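Long-range contact in NAD-dependent epimerase/dehydratase (Veillonella parvula, PDB 4HNH), which binds NADP on a Rossmann fold and probably acts as a nucleotide-dependent epimerase or dehydratase: residues I151-W156 and A173-A178. Sequence-based numbering, arbitrary orientation.
Sequences ILRLTW and AQFNDA. With NAP (NADP nicotinamide-adenine-dinucleotide phosphate), chain C.
Thr155 holds OG1 anti to its backbone N (chi1 -175°), and Phe175 sends its ring off the same way, CG likewise anti to N, which brings both groups together between the cofactor-side strand of a Rossmann fold and the loop linking strands 167-169 and 180-181. Thr155 OG1 donates to Asp177 O at 2.9 Å, meeting the carbonyl at a C=O...donor angle of 136° and tilted from its plane. Next to this bond, Thr155 CB sits 3.6 Å from Phe175 CE2, with CG2 a little farther off. The opposite flank of the same ring turns to the strand backbone: Arg153 O lies at the ring edge, 3.5 Å from Phe175 CE1. Phe115 meets this phenyl edge-to-face. With an alanine at Thr155, Asp177 O would probably lose its hydroxyl donor, and Phe175 CE2 the methyl beside it. The Arg153 and Phe175 side chains slide past each other in opposite directions, Arg153 NH1 being 3.9 Å from Phe175 CD1 and the two planes 75° apart; the guanidinium also has a salt bridge to Glu114 and a hydrogen bond to Ser205 O. Water 1 ties it to the loop, accepting from Arg153 NH1 and donating to Ala173 O. On the cofactor side, Thr155 O is 3.4 Å from C4N of the NADP nicotinamide. Past Thr155, Ala178 O rests near the plane of the Trp156 indole, 3.4 Å from Trp156 CB.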
# COMPACT_ATOMS: atom_id res chain seq x y z
N ILE A 151 7.01 3.17 2.94
CA ILE A 151 5.70 3.80 2.95
C ILE A 151 5.56 4.47 1.59
O ILE A 151 6.48 5.14 1.14
CB ILE A 151 5.59 4.85 4.06
CG1 ILE A 151 5.58 4.17 5.45
CG2 ILE A 151 4.32 5.69 3.90
CD1 ILE A 151 5.72 5.13 6.62
N LEU A 152 4.45 4.20 0.92
CA LEU A 152 4.14 4.87 -0.34
C LEU A 152 3.08 5.93 -0.05
O LEU A 152 1.97 5.60 0.33
CB LEU A 152 3.64 3.87 -1.38
CG LEU A 152 4.66 2.78 -1.74
CD1 LEU A 152 4.10 1.84 -2.81
CD2 LEU A 152 5.96 3.40 -2.22
N ARG A 153 3.46 7.20 -0.18
CA ARG A 153 2.50 8.28 0.03
C ARG A 153 1.76 8.55 -1.27
O ARG A 153 2.33 9.11 -2.22
CB ARG A 153 3.24 9.54 0.48
CG ARG A 153 3.82 9.40 1.88
CD ARG A 153 4.62 10.64 2.27
NE ARG A 153 5.96 10.68 1.68
CZ ARG A 153 6.40 11.61 0.84
NH1 ARG A 153 5.60 12.61 0.46
NH2 ARG A 153 7.65 11.55 0.38
N LEU A 154 0.50 8.14 -1.33
CA LEU A 154 -0.26 8.24 -2.57
C LEU A 154 -1.05 9.53 -2.64
O LEU A 154 -1.71 9.94 -1.67
CB LEU A 154 -1.20 7.06 -2.73
CG LEU A 154 -0.59 5.66 -2.56
CD1 LEU A 154 -1.65 4.59 -2.78
CD2 LEU A 154 0.63 5.46 -3.47
N THR A 155 -1.00 10.16 -3.80
CA THR A 155 -1.87 11.30 -4.05
C THR A 155 -3.25 10.79 -4.46
O THR A 155 -3.52 9.60 -4.37
CB THR A 155 -1.23 12.28 -5.03
OG1 THR A 155 -2.05 13.45 -5.16
CG2 THR A 155 -1.01 11.64 -6.40
N TRP A 156 -4.13 11.68 -4.89
CA TRP A 156 -5.51 11.27 -5.14
C TRP A 156 -5.63 10.19 -6.22
O TRP A 156 -5.01 10.27 -7.27
CB TRP A 156 -6.37 12.48 -5.52
CG TRP A 156 -6.61 13.41 -4.38
CD1 TRP A 156 -5.87 14.51 -4.04
CD2 TRP A 156 -7.66 13.32 -3.41
NE1 TRP A 156 -6.41 15.12 -2.93
CE2 TRP A 156 -7.51 14.41 -2.53
CE3 TRP A 156 -8.73 12.44 -3.23
CZ2 TRP A 156 -8.39 14.63 -1.46
CZ3 TRP A 156 -9.60 12.66 -2.18
CH2 TRP A 156 -9.43 13.75 -1.30
N ALA A 173 10.41 16.46 -0.38
CA ALA A 173 10.26 17.18 -1.65
C ALA A 173 8.84 17.70 -1.82
O ALA A 173 7.88 17.09 -1.36
CB ALA A 173 10.63 16.28 -2.84
N GLN A 174 8.72 18.84 -2.49
CA GLN A 174 7.39 19.32 -2.85
C GLN A 174 6.68 18.26 -3.70
O GLN A 174 7.25 17.73 -4.65
CB GLN A 174 7.45 20.65 -3.60
CG GLN A 174 6.08 21.27 -3.84
CD GLN A 174 6.14 22.76 -4.10
OE1 GLN A 174 6.79 23.51 -3.37
NE2 GLN A 174 5.47 23.20 -5.16
N PHE A 175 5.43 17.95 -3.34
CA PHE A 175 4.65 16.93 -4.04
C PHE A 175 3.62 17.66 -4.92
O PHE A 175 2.56 18.07 -4.44
CB PHE A 175 3.98 16.04 -2.99
CG PHE A 175 3.47 14.72 -3.50
CD1 PHE A 175 3.72 13.56 -2.79
CD2 PHE A 175 2.66 14.65 -4.63
CE1 PHE A 175 3.22 12.34 -3.22
CE2 PHE A 175 2.16 13.43 -5.06
CZ PHE A 175 2.44 12.27 -4.35
N ASN A 176 3.94 17.84 -6.19
CA ASN A 176 3.11 18.68 -7.05
C ASN A 176 2.01 17.93 -7.80
O ASN A 176 1.11 18.57 -8.34
CB ASN A 176 3.97 19.45 -8.05
CG ASN A 176 4.87 20.47 -7.38
OD1 ASN A 176 4.39 21.32 -6.64
ND2 ASN A 176 6.17 20.35 -7.59
N ASP A 177 2.09 16.60 -7.83
CA ASP A 177 1.12 15.79 -8.58
C ASP A 177 -0.19 15.62 -7.82
O ASP A 177 -0.21 15.13 -6.70
CB ASP A 177 1.71 14.41 -8.93
CG ASP A 177 2.96 14.49 -9.78
OD1 ASP A 177 3.17 15.50 -10.48
OD2 ASP A 177 3.72 13.51 -9.78
N ALA A 178 -1.29 16.04 -8.45
CA ALA A 178 -2.59 16.07 -7.80
C ALA A 178 -3.32 14.74 -7.87
O ALA A 178 -4.37 14.57 -7.26
CB ALA A 178 -3.46 17.15 -8.43
PA NAP C . -9.39 0.64 -0.49
O1A NAP C . -10.17 0.22 -1.69
O2A NAP C . -10.39 1.20 0.47
O5B NAP C . -8.67 -0.59 0.16
C5B NAP C . -8.36 -0.60 1.53
C4B NAP C . -8.64 -1.95 2.07
O4B NAP C . -8.11 -2.06 3.40
C3B NAP C . -10.11 -2.23 2.13
O3B NAP C . -10.44 -3.28 1.31
C2B NAP C . -10.35 -2.52 3.57
O2B NAP C . -11.22 -3.62 3.80
C1B NAP C . -8.98 -2.88 4.07
N9A NAP C . -8.94 -2.67 5.49
C8A NAP C . -8.79 -1.45 6.17
N7A NAP C . -8.85 -1.67 7.48
C5A NAP C . -9.05 -3.05 7.70
C6A NAP C . -9.20 -3.88 8.87
N6A NAP C . -9.15 -3.32 10.15
N1A NAP C . -9.39 -5.19 8.70
C2A NAP C . -9.43 -5.74 7.50
N3A NAP C . -9.30 -5.02 6.37
C4A NAP C . -9.12 -3.70 6.44
O3 NAP C . -8.32 1.76 -0.81
PN NAP C . -7.35 1.83 -2.08
O1N NAP C . -7.96 2.52 -3.25
O2N NAP C . -6.92 0.51 -2.63
O5D NAP C . -6.12 2.70 -1.58
C5D NAP C . -5.23 2.15 -0.63
C4D NAP C . -5.16 3.02 0.65
O4D NAP C . -4.69 4.31 0.39
C3D NAP C . -6.46 3.18 1.40
O3D NAP C . -6.18 3.20 2.73
C2D NAP C . -6.95 4.49 0.91
O2D NAP C . -7.83 5.07 1.80
C1D NAP C . -5.66 5.22 0.85
N1N NAP C . -5.63 6.38 -0.08
C2N NAP C . -6.75 6.74 -0.80
C3N NAP C . -6.71 7.82 -1.68
C7N NAP C . -7.90 8.21 -2.45
O7N NAP C . -7.81 9.03 -3.33
N7N NAP C . -9.17 7.60 -2.16
C4N NAP C . -5.46 8.53 -1.84
C5N NAP C . -4.31 8.10 -1.06
C6N NAP C . -4.43 7.04 -0.22
P2B NAP C . -12.80 -3.56 3.72
O1X NAP C . -13.49 -2.46 4.50
O2X NAP C . -13.23 -3.35 2.28
O3X NAP C . -13.40 -4.88 4.21
O HOH W 1 7.42 14.66 -0.46